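Hydrolase, HAD superfamily, subfamily III A (Legionella pneumophila, PDB 3N1U) probably hydrolyses 3-deoxy-D-manno-octulosonate 8-phosphate to KDO and inorganic phosphate, a metal-dependent step of lipopolysaccharide biosynthesis, as a homotetramer. Local coordinates at residues I7-N10 / E11-E14; I23-V26 / D27-S31; D77-M80 / E81-I85. All coordinates share one frame; numbering follows the deposited sequence.

Contact 1 of 3, residues I7-N10 / E11-E14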
ATOM      1  N   ILE A   7       6.295  33.146 -13.399  1.00 55.31           N
ATOM      2  CA  ILE A   7       7.213  33.715 -12.389  1.00 54.15           C
ATOM      3  C   ILE A   7       7.647  32.678 -11.339  1.00 51.54           C
ATOM      4  O   ILE A   7       8.849  32.464 -11.094  1.00 49.48           O
ATOM      5  CB  ILE A   7       6.581  34.934 -11.651  1.00 55.23           C
ATOM      6  CG1 ILE A   7       6.164  36.033 -12.650  1.00 57.40           C
ATOM      7  CG2 ILE A   7       7.518  35.447 -10.538  1.00 54.90           C
ATOM      8  CD1 ILE A   7       7.271  36.899 -13.171  1.00 58.66           C
ATOM      9  N   GLU A   8       6.656  32.032 -10.726  1.00 51.81           N
ATOM     10  CA  GLU A   8       6.916  31.052  -9.685  1.00 49.77           C
ATOM     11  C   GLU A   8       7.707  29.865 -10.232  1.00 47.88           C
ATOM     12  O   GLU A   8       8.632  29.399  -9.586  1.00 44.93           O
ATOM     13  CB  GLU A   8       5.599  30.602  -9.027  1.00 51.25           C
ATOM     14  CG  GLU A   8       4.903  31.753  -8.258  1.00 55.73           C
ATOM     15  CD  GLU A   8       3.579  31.366  -7.588  1.00 62.12           C
ATOM     16  OE1 GLU A   8       3.367  30.167  -7.245  1.00 62.73           O
ATOM     17  OE2 GLU A   8       2.748  32.285  -7.397  1.00 65.96           O
HETATM   18  N   MSE A   9       7.337  29.385 -11.425  1.00 48.15           N
HETATM   19  CA  MSE A   9       8.090  28.318 -12.073  1.00 47.92           C
HETATM   20  C   MSE A   9       9.560  28.759 -12.316  1.00 45.90           C
HETATM   21  O   MSE A   9      10.491  27.993 -12.058  1.00 43.68           O
HETATM   22  CB  MSE A   9       7.399  27.819 -13.366  1.00 50.35           C
HETATM   23  CG  MSE A   9       8.127  26.687 -14.108  1.00 53.72           C
HETATM   24 SE   MSE A   9       8.561  25.141 -12.950  1.00 64.45          SE
HETATM   25  CE  MSE A   9       6.846  25.059 -11.945  1.00 63.23           C
ATOM     26  N   ASN A  10       9.759  29.996 -12.748  1.00 46.04           N
ATOM     27  CA  ASN A  10      11.126  30.494 -12.931  1.00 46.10           C
ATOM     28  C   ASN A  10      11.910  30.622 -11.636  1.00 44.59           C
ATOM     29  O   ASN A  10      13.095  30.279 -11.592  1.00 43.01           O
ATOM     30  CB  ASN A  10      11.136  31.803 -13.661  1.00 48.68           C
ATOM     31  CG  ASN A  10      11.617  31.648 -15.049  1.00 52.16           C
ATOM     32  OD1 ASN A  10      10.982  30.976 -15.854  1.00 55.54           O
ATOM     33  ND2 ASN A  10      12.756  32.259 -15.354  1.00 54.66           N
ATOM     34  N   GLU A  11      11.244  31.100 -10.585  1.00 43.09           N
ATOM     35  CA  GLU A  11      11.912  31.245  -9.284  1.00 42.31           C
ATOM     36  C   GLU A  11      12.319  29.879  -8.735  1.00 39.62           C
ATOM     37  O   GLU A  11      13.377  29.733  -8.146  1.00 38.21           O
ATOM     38  CB  GLU A  11      11.015  31.981  -8.288  1.00 43.01           C
ATOM     39  CG  GLU A  11      11.057  33.528  -8.515  1.00 48.72           C
ATOM     40  CD  GLU A  11       9.936  34.302  -7.782  1.00 53.96           C
ATOM     41  OE1 GLU A  11       9.243  33.699  -6.953  1.00 56.48           O
ATOM     42  OE2 GLU A  11       9.743  35.514  -8.056  1.00 56.80           O
ATOM     43  N   LEU A  12      11.487  28.870  -8.975  1.00 36.93           N
ATOM     44  CA  LEU A  12      11.807  27.512  -8.543  1.00 35.49           C
ATOM     45  C   LEU A  12      13.000  26.965  -9.345  1.00 35.35           C
ATOM     46  O   LEU A  12      13.941  26.386  -8.776  1.00 34.69           O
ATOM     47  CB  LEU A  12      10.555  26.613  -8.694  1.00 34.79           C
ATOM     48  CG  LEU A  12      10.796  25.112  -8.523  1.00 32.71           C
ATOM     49  CD1 LEU A  12      11.148  24.710  -7.074  1.00 33.32           C
ATOM     50  CD2 LEU A  12       9.582  24.303  -9.015  1.00 34.24           C
ATOM     51  N   LEU A  13      12.964  27.144 -10.661  1.00 35.58           N
ATOM     52  CA  LEU A  13      14.067  26.744 -11.525  1.00 37.63           C
ATOM     53  C   LEU A  13      15.398  27.430 -11.145  1.00 36.83           C
ATOM     54  O   LEU A  13      16.447  26.773 -11.157  1.00 35.28           O
ATOM     55  CB  LEU A  13      13.747  27.023 -13.029  1.00 39.39           C
ATOM     56  CG  LEU A  13      12.696  26.057 -13.631  1.00 42.13           C
ATOM     57  CD1 LEU A  13      12.457  26.327 -15.136  1.00 47.94           C
ATOM     58  CD2 LEU A  13      12.987  24.553 -13.398  1.00 42.71           C
ATOM     59  N   GLU A  14      15.349  28.727 -10.832  1.00 36.79           N
ATOM     60  CA  GLU A  14      16.554  29.426 -10.356  1.00 38.03           C
ATOM     61  C   GLU A  14      17.124  28.846  -9.041  1.00 35.84           C
ATOM     62  O   GLU A  14      18.345  28.786  -8.873  1.00 38.05           O
ATOM     63  CB  GLU A  14      16.316  30.934 -10.218  1.00 39.55           C
ATOM     64  CG  GLU A  14      16.063  31.637 -11.564  1.00 43.92           C
ATOM     65  CD  GLU A  14      17.219  31.472 -12.574  1.00 48.64           C
ATOM     66  OE1 GLU A  14      18.392  31.731 -12.203  1.00 47.13           O
ATOM     67  OE2 GLU A  14      16.953  31.101 -13.741  1.00 51.13           O
TER
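The carbonyl oxygen of Ile7 accepts the amide of Glu11, with Glu11 N 2.8 Å from Ile7 O. This is one of four consecutive i to i+4 bonds here in the N-terminal helix 3-17: Leu12 N donates to Glu8 O, Leu13 N to Met9 O and Glu14 N to Asn10 O, the last again at 2.8 Å. All four are reasonably straight at hydrogen, the Leu13 bond reaching 167°, as expected of a regular alpha-helix.

The side chains add mostly apolar touches one turn apart. Glu11 keeps CG beside its own backbone N (chi1 -80°) and runs extended beyond it, which carries the carboxylate back along the helix to Ile7. There OE2 of Glu11 lies 3.3 Å from the CG2 methyl of Ile7, a van der Waals approach of a carboxylate oxygen to a hydrocarbon branch. Met9, a selenomethionine, leaves the backbone with CG anti to N (chi1 -180°) and then folds at its next two torsions. Its CE methyl thereby comes 4.1 Å from CD2 of Leu12, the two chains slanting across each other, while SE of Met9 stands 4.3 Å from CG of Leu13.

Leu12 and Leu13 also pack on Leu165 of helix 158-169, and Leu13 on Ala169. Glu14 OE2 has a long, weak ion pair with Lys17 NZ. Leu12 is buried and, with Leu13, faces helix 158-169, whereas the polar residues and Met9 are largely exposed. Within these two turns cohesion comes from backbone hydrogen bonding and loose apolar contact, and the carboxylates of Glu8 and Glu11, well separated, probably repel each other only mildly.

Contact 2 of 3, residues I23-V26 / D27-S31. With CA (calcium ion), chain B.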
ATOM      1  N   ILE A  23      19.954  16.645   0.026  1.00 26.16           N
ATOM      2  CA  ILE A  23      19.889  15.944   1.285  1.00 26.24           C
ATOM      3  C   ILE A  23      18.464  15.395   1.447  1.00 25.55           C
ATOM      4  O   ILE A  23      17.468  16.129   1.244  1.00 24.73           O
ATOM      5  CB  ILE A  23      20.136  16.872   2.536  1.00 25.84           C
ATOM      6  CG1 ILE A  23      21.420  17.733   2.365  1.00 26.98           C
ATOM      7  CG2 ILE A  23      20.246  16.035   3.783  1.00 27.08           C
ATOM      8  CD1 ILE A  23      21.498  18.912   3.392  1.00 28.35           C
ATOM      9  N   CYS A  24      18.369  14.112   1.791  1.00 25.42           N
ATOM     10  CA  CYS A  24      17.075  13.489   2.023  1.00 25.20           C
ATOM     11  C   CYS A  24      16.973  13.032   3.429  1.00 26.57           C
ATOM     12  O   CYS A  24      17.933  12.501   3.979  1.00 26.43           O
ATOM     13  CB  CYS A  24      16.846  12.230   1.138  1.00 26.62           C
ATOM     14  SG  CYS A  24      16.986  12.522  -0.633  1.00 28.54           S
ATOM     15  N   ASP A  25      15.769  13.145   3.963  1.00 27.06           N
ATOM     16  CA  ASP A  25      15.380  12.398   5.156  1.00 27.70           C
ATOM     17  C   ASP A  25      15.028  10.959   4.709  1.00 27.71           C
ATOM     18  O   ASP A  25      14.818  10.715   3.517  1.00 25.29           O
ATOM     19  CB  ASP A  25      14.149  13.043   5.758  1.00 27.83           C
ATOM     20  CG  ASP A  25      13.628  12.282   6.970  1.00 30.55           C
ATOM     21  OD1 ASP A  25      14.431  11.846   7.832  1.00 30.94           O
ATOM     22  OD2 ASP A  25      12.408  12.133   7.060  1.00 32.97           O
ATOM     23  N   VAL A  26      14.996  10.014   5.658  1.00 27.41           N
ATOM     24  CA  VAL A  26      14.615   8.630   5.321  1.00 28.79           C
ATOM     25  C   VAL A  26      13.127   8.340   5.498  1.00 28.15           C
ATOM     26  O   VAL A  26      12.362   8.323   4.534  1.00 26.95           O
ATOM     27  CB  VAL A  26      15.473   7.598   6.104  1.00 29.48           C
ATOM     28  CG1 VAL A  26      15.004   6.172   5.759  1.00 30.62           C
ATOM     29  CG2 VAL A  26      16.967   7.823   5.702  1.00 28.75           C
ATOM     30  N   ASP A  27      12.676   8.159   6.749  1.00 27.16           N
ATOM     31  CA  ASP A  27      11.344   7.621   6.958  1.00 26.49           C
ATOM     32  C   ASP A  27      10.290   8.642   6.576  1.00 26.37           C
ATOM     33  O   ASP A  27      10.313   9.739   7.141  1.00 27.53           O
ATOM     34  CB  ASP A  27      11.172   7.302   8.442  1.00 28.76           C
ATOM     35  CG  ASP A  27      12.050   6.152   8.887  1.00 32.44           C
ATOM     36  OD1 ASP A  27      11.736   4.985   8.547  1.00 35.55           O
ATOM     37  OD2 ASP A  27      13.039   6.400   9.569  1.00 39.02           O
ATOM     38  N   GLY A  28       9.385   8.295   5.655  1.00 23.63           N
ATOM     39  CA  GLY A  28       8.338   9.256   5.205  1.00 25.02           C
ATOM     40  C   GLY A  28       8.725  10.011   3.923  1.00 23.58           C
ATOM     41  O   GLY A  28       7.871  10.697   3.279  1.00 24.24           O
ATOM     42  N   VAL A  29      10.001   9.897   3.547  1.00 24.69           N
ATOM     43  CA  VAL A  29      10.536  10.603   2.370  1.00 23.73           C
ATOM     44  C   VAL A  29      11.142   9.624   1.366  1.00 25.02           C
ATOM     45  O   VAL A  29      10.676   9.523   0.239  1.00 26.84           O
ATOM     46  CB  VAL A  29      11.544  11.746   2.782  1.00 23.40           C
ATOM     47  CG1 VAL A  29      12.281  12.368   1.527  1.00 22.93           C
ATOM     48  CG2 VAL A  29      10.827  12.845   3.598  1.00 21.16           C
ATOM     49  N   LEU A  30      12.162   8.878   1.782  1.00 24.68           N
ATOM     50  CA  LEU A  30      12.634   7.769   0.969  1.00 27.05           C
ATOM     51  C   LEU A  30      11.761   6.510   1.204  1.00 28.82           C
ATOM     52  O   LEU A  30      11.774   5.582   0.406  1.00 26.06           O
ATOM     53  CB  LEU A  30      14.104   7.499   1.281  1.00 27.21           C
ATOM     54  CG  LEU A  30      15.053   8.580   0.650  1.00 28.41           C
ATOM     55  CD1 LEU A  30      16.447   8.401   1.229  1.00 31.19           C
ATOM     56  CD2 LEU A  30      15.137   8.415  -0.885  1.00 28.76           C
ATOM     57  N   SER A  31      10.982   6.506   2.309  1.00 32.58           N
ATOM     58  CA  SER A  31       9.955   5.478   2.517  1.00 31.82           C
ATOM     59  C   SER A  31       8.584   6.068   2.538  1.00 33.65           C
ATOM     60  O   SER A  31       8.450   7.321   2.637  1.00 31.81           O
ATOM     61  CB  SER A  31      10.233   4.750   3.826  1.00 34.58           C
ATOM     62  OG  SER A  31       9.808   5.542   4.958  1.00 31.20           O
TER
HETATM   63 CA    CA B 200      10.716  11.703   8.396  1.00 27.49          CA
HETATM   64  O   HOH W   1      11.697  10.535  10.243  1.00 32.90           O
HETATM   65  O   HOH W   2       8.613  11.383   9.506  1.00 30.38           O
HETATM   66  O   HOH W   3      11.406  13.685   9.637  1.00 29.58           O
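Asp25 and Asp27 meet at one calcium ion in the loop that leaves strand 21-24, consistent with the DxDx(T/V) motif of the HAD superfamily, with Val29 in the last position. Asp25 binds through its side chain, OD2 lying 2.2 Å from the metal, whereas Asp27 offers its main-chain oxygen, O at 2.4 Å. Three waters and Asp118 complete the site. With CG anti to the backbone N (chi1 177°), the Asp25 carboxylate is swung toward the ion; OD2 of Asp25 and O of Asp27 are drawn to 3.2 Å by their shared metal. The other carboxylate oxygen, Asp25 OD1, forms a salt bridge with Lys95, and Asp27 OD1 one with Lys45. These lysines probably offset part of the negative charge gathered here. Asp27 is predicted to bind substrate, consistent with the HAD active site.

Among the hydrogen bonds, Val26 O is gripped by three successive amides. Leu30 N is the nearest at 2.8 Å and lies in the carbonyl plane on a lone pair, yet this shortest bond is also the most bent at hydrogen. Val29 N comes from above that plane, 38° out of it, and Ser31 N is tilted by 34°. Three donors on one oxygen curl the loop tightly after the metal-binding residues. Gly28, at positive phi, makes the turn and gives its N to the hydroxyl of Ser31, whose OG also bonds to Gly33 N.

Van der Waals packing backs the loop. Val29 and Leu30 both lie against the main-chain oxygen of Asp25, which is buried without a hydrogen-bonding partner in the model. Val29 CG2 also approaches the Asp25 carboxylate. Cys24 and Leu30, both also on Val159 of helix 158-169, make an apolar contact, with Cys24 CB 3.9 Å from Leu30 CD1.

Contact 3 of 3, residues D77-M80 / E81-I85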
ATOM      1  N   ASP A  77      21.571   1.599   6.907  1.00 36.57           N
ATOM      2  CA  ASP A  77      22.940   1.325   6.461  1.00 37.56           C
ATOM      3  C   ASP A  77      22.949   0.446   5.215  1.00 37.36           C
ATOM      4  O   ASP A  77      23.714   0.719   4.237  1.00 38.13           O
ATOM      5  CB  ASP A  77      23.745   0.655   7.582  1.00 39.78           C
ATOM      6  CG  ASP A  77      23.770   1.508   8.840  1.00 42.65           C
ATOM      7  OD1 ASP A  77      24.389   2.604   8.835  1.00 42.53           O
ATOM      8  OD2 ASP A  77      23.191   1.068   9.835  1.00 45.37           O
ATOM      9  N   HIS A  78      22.093  -0.575   5.221  1.00 36.25           N
ATOM     10  CA  HIS A  78      22.007  -1.474   4.051  1.00 37.42           C
ATOM     11  C   HIS A  78      21.559  -0.741   2.822  1.00 34.79           C
ATOM     12  O   HIS A  78      22.131  -0.916   1.748  1.00 36.12           O
ATOM     13  CB  HIS A  78      21.084  -2.664   4.305  1.00 37.88           C
ATOM     14  CG  HIS A  78      21.650  -3.649   5.274  1.00 44.06           C
ATOM     15  ND1 HIS A  78      21.063  -3.924   6.495  1.00 45.66           N
ATOM     16  CD2 HIS A  78      22.750  -4.431   5.197  1.00 48.85           C
ATOM     17  CE1 HIS A  78      21.784  -4.835   7.129  1.00 46.23           C
ATOM     18  NE2 HIS A  78      22.815  -5.155   6.367  1.00 52.44           N
ATOM     19  N   ARG A  79      20.557   0.112   2.974  1.00 32.28           N
ATOM     20  CA  ARG A  79      20.106   0.912   1.824  1.00 30.33           C
ATOM     21  C   ARG A  79      21.151   1.915   1.322  1.00 31.51           C
ATOM     22  O   ARG A  79      21.335   2.089   0.110  1.00 30.26           O
ATOM     23  CB  ARG A  79      18.778   1.618   2.129  1.00 29.97           C
ATOM     24  CG  ARG A  79      18.199   2.406   0.924  1.00 27.42           C
ATOM     25  CD  ARG A  79      17.772   1.461  -0.242  1.00 28.62           C
ATOM     26  NE  ARG A  79      17.042   2.165  -1.309  1.00 30.24           N
ATOM     27  CZ  ARG A  79      17.048   1.761  -2.588  1.00 30.35           C
ATOM     28  NH1 ARG A  79      17.762   0.675  -2.959  1.00 29.48           N
ATOM     29  NH2 ARG A  79      16.392   2.449  -3.500  1.00 29.15           N
HETATM   30  N   MSE A  80      21.837   2.598   2.242  1.00 32.01           N
HETATM   31  CA  MSE A  80      22.838   3.549   1.811  1.00 33.08           C
HETATM   32  C   MSE A  80      23.963   2.854   1.057  1.00 35.30           C
HETATM   33  O   MSE A  80      24.474   3.404   0.084  1.00 35.55           O
HETATM   34  CB  MSE A  80      23.436   4.287   3.010  1.00 33.46           C
HETATM   35  CG  MSE A  80      22.458   5.063   3.819  1.00 31.57           C
HETATM   36 SE   MSE A  80      21.678   6.587   2.859  1.00 34.67          SE
HETATM   37  CE  MSE A  80      20.046   5.636   2.199  1.00 30.89           C
ATOM     38  N   GLU A  81      24.382   1.695   1.558  1.00 37.08           N
ATOM     39  CA  GLU A  81      25.422   0.880   0.888  1.00 40.93           C
ATOM     40  C   GLU A  81      24.974   0.459  -0.519  1.00 39.95           C
ATOM     41  O   GLU A  81      25.759   0.529  -1.455  1.00 39.55           O
ATOM     42  CB  GLU A  81      25.766  -0.360   1.716  1.00 42.77           C
ATOM     43  CG  GLU A  81      26.783  -1.274   0.981  1.00 52.01           C
ATOM     44  CD  GLU A  81      27.136  -2.563   1.734  1.00 60.33           C
ATOM     45  OE1 GLU A  81      28.296  -2.998   1.581  1.00 63.70           O
ATOM     46  OE2 GLU A  81      26.272  -3.145   2.457  1.00 62.39           O
ATOM     47  N   GLN A  82      23.697   0.064  -0.667  1.00 39.54           N
ATOM     48  CA  GLN A  82      23.119  -0.321  -1.970  1.00 39.20           C
ATOM     49  C   GLN A  82      23.235   0.812  -2.950  1.00 38.66           C
ATOM     50  O   GLN A  82      23.580   0.582  -4.118  1.00 39.62           O
ATOM     51  CB  GLN A  82      21.605  -0.669  -1.892  1.00 37.85           C
ATOM     52  CG  GLN A  82      21.301  -2.060  -1.423  1.00 40.39           C
ATOM     53  CD  GLN A  82      19.810  -2.408  -1.488  1.00 39.80           C
ATOM     54  OE1 GLN A  82      18.929  -1.537  -1.635  1.00 34.65           O
ATOM     55  NE2 GLN A  82      19.522  -3.704  -1.350  1.00 44.20           N
ATOM     56  N   LEU A  83      22.921   2.020  -2.487  1.00 36.42           N
ATOM     57  CA  LEU A  83      22.931   3.194  -3.359  1.00 36.01           C
ATOM     58  C   LEU A  83      24.297   3.884  -3.517  1.00 37.48           C
ATOM     59  O   LEU A  83      24.446   4.791  -4.333  1.00 37.07           O
ATOM     60  CB  LEU A  83      21.884   4.193  -2.879  1.00 35.58           C
ATOM     61  CG  LEU A  83      20.436   3.721  -3.042  1.00 34.11           C
ATOM     62  CD1 LEU A  83      19.487   4.807  -2.531  1.00 33.79           C
ATOM     63  CD2 LEU A  83      20.117   3.291  -4.485  1.00 32.08           C
ATOM     64  N   GLY A  84      25.294   3.422  -2.770  1.00 37.88           N
ATOM     65  CA  GLY A  84      26.645   4.057  -2.783  1.00 39.82           C
ATOM     66  C   GLY A  84      26.670   5.454  -2.193  1.00 39.42           C
ATOM     67  O   GLY A  84      27.528   6.300  -2.539  1.00 37.92           O
ATOM     68  N   ILE A  85      25.768   5.696  -1.250  1.00 37.37           N
ATOM     69  CA  ILE A  85      25.704   7.004  -0.587  1.00 38.08           C
ATOM     70  C   ILE A  85      26.591   6.982   0.636  1.00 40.44           C
ATOM     71  O   ILE A  85      26.287   6.241   1.581  1.00 42.61           O
ATOM     72  CB  ILE A  85      24.250   7.325  -0.130  1.00 36.78           C
ATOM     73  CG1 ILE A  85      23.422   7.631  -1.391  1.00 35.00           C
ATOM     74  CG2 ILE A  85      24.257   8.524   0.849  1.00 34.18           C
ATOM     75  CD1 ILE A  85      21.933   7.547  -1.268  1.00 34.86           C
TER
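Arg79 and Gln82 cross at about a right angle, their guanidinium and amide planes 81° apart. Gln82 OE1 sits at the edge of the guanidinium, near its plane, and takes a hydrogen bond from Arg79 NH1 at 2.8 Å. Leu83 instead covers one face of the same group, its CD1 3.7 Å above the plane and offset toward the rim. Arg79 reaches both because its chain starts with CG anti to the backbone N (chi1 -176°) and bends at chi2, turning forward along the helix, toward its C-terminal end. Edge bond and face packing together restrain the guanidinium's rotation.

On another side Met80, a selenomethionine, slants across Ile85, with Met80 SE 3.8 Å from Ile85 CG2. Their backbones are joined too: Ile85 N bonds to Met80 O at 3.0 Å, part of the Schellman motif in which Gly84, with positive phi, ends the helix.

Leu83 and Ile85 pack on helix 49-60 and Met80 on Ile67 of strand 64-68, while Arg79 and Gln82 touch Leu35 and Ile37 of a third subunit. Helix 74-83 is the helix of the beta-alpha-beta unit formed with strands 64-68 and 87-89.

The three contacts follow in series along the chain. Contact 1 lies on the N-terminal helix 3-17, which leads into strand 21-24, the strand whose end carries contact 2; their centres are about 24 Å apart. Contact 3 comes later, at the end of helix 74-83, with its centre about 13 Å from that of contact 2 and nearest atoms about 5 Å apart. Strands 21-24 and 64-68 are neighbours in the six-stranded parallel sheet, and side chains of both contact 2 and contact 3 pack on Ile67. Contacts 1 and 3, centres about 33 Å apart, are packing on outer helices, while contact 2, close to the chain's centre, holds the metal site.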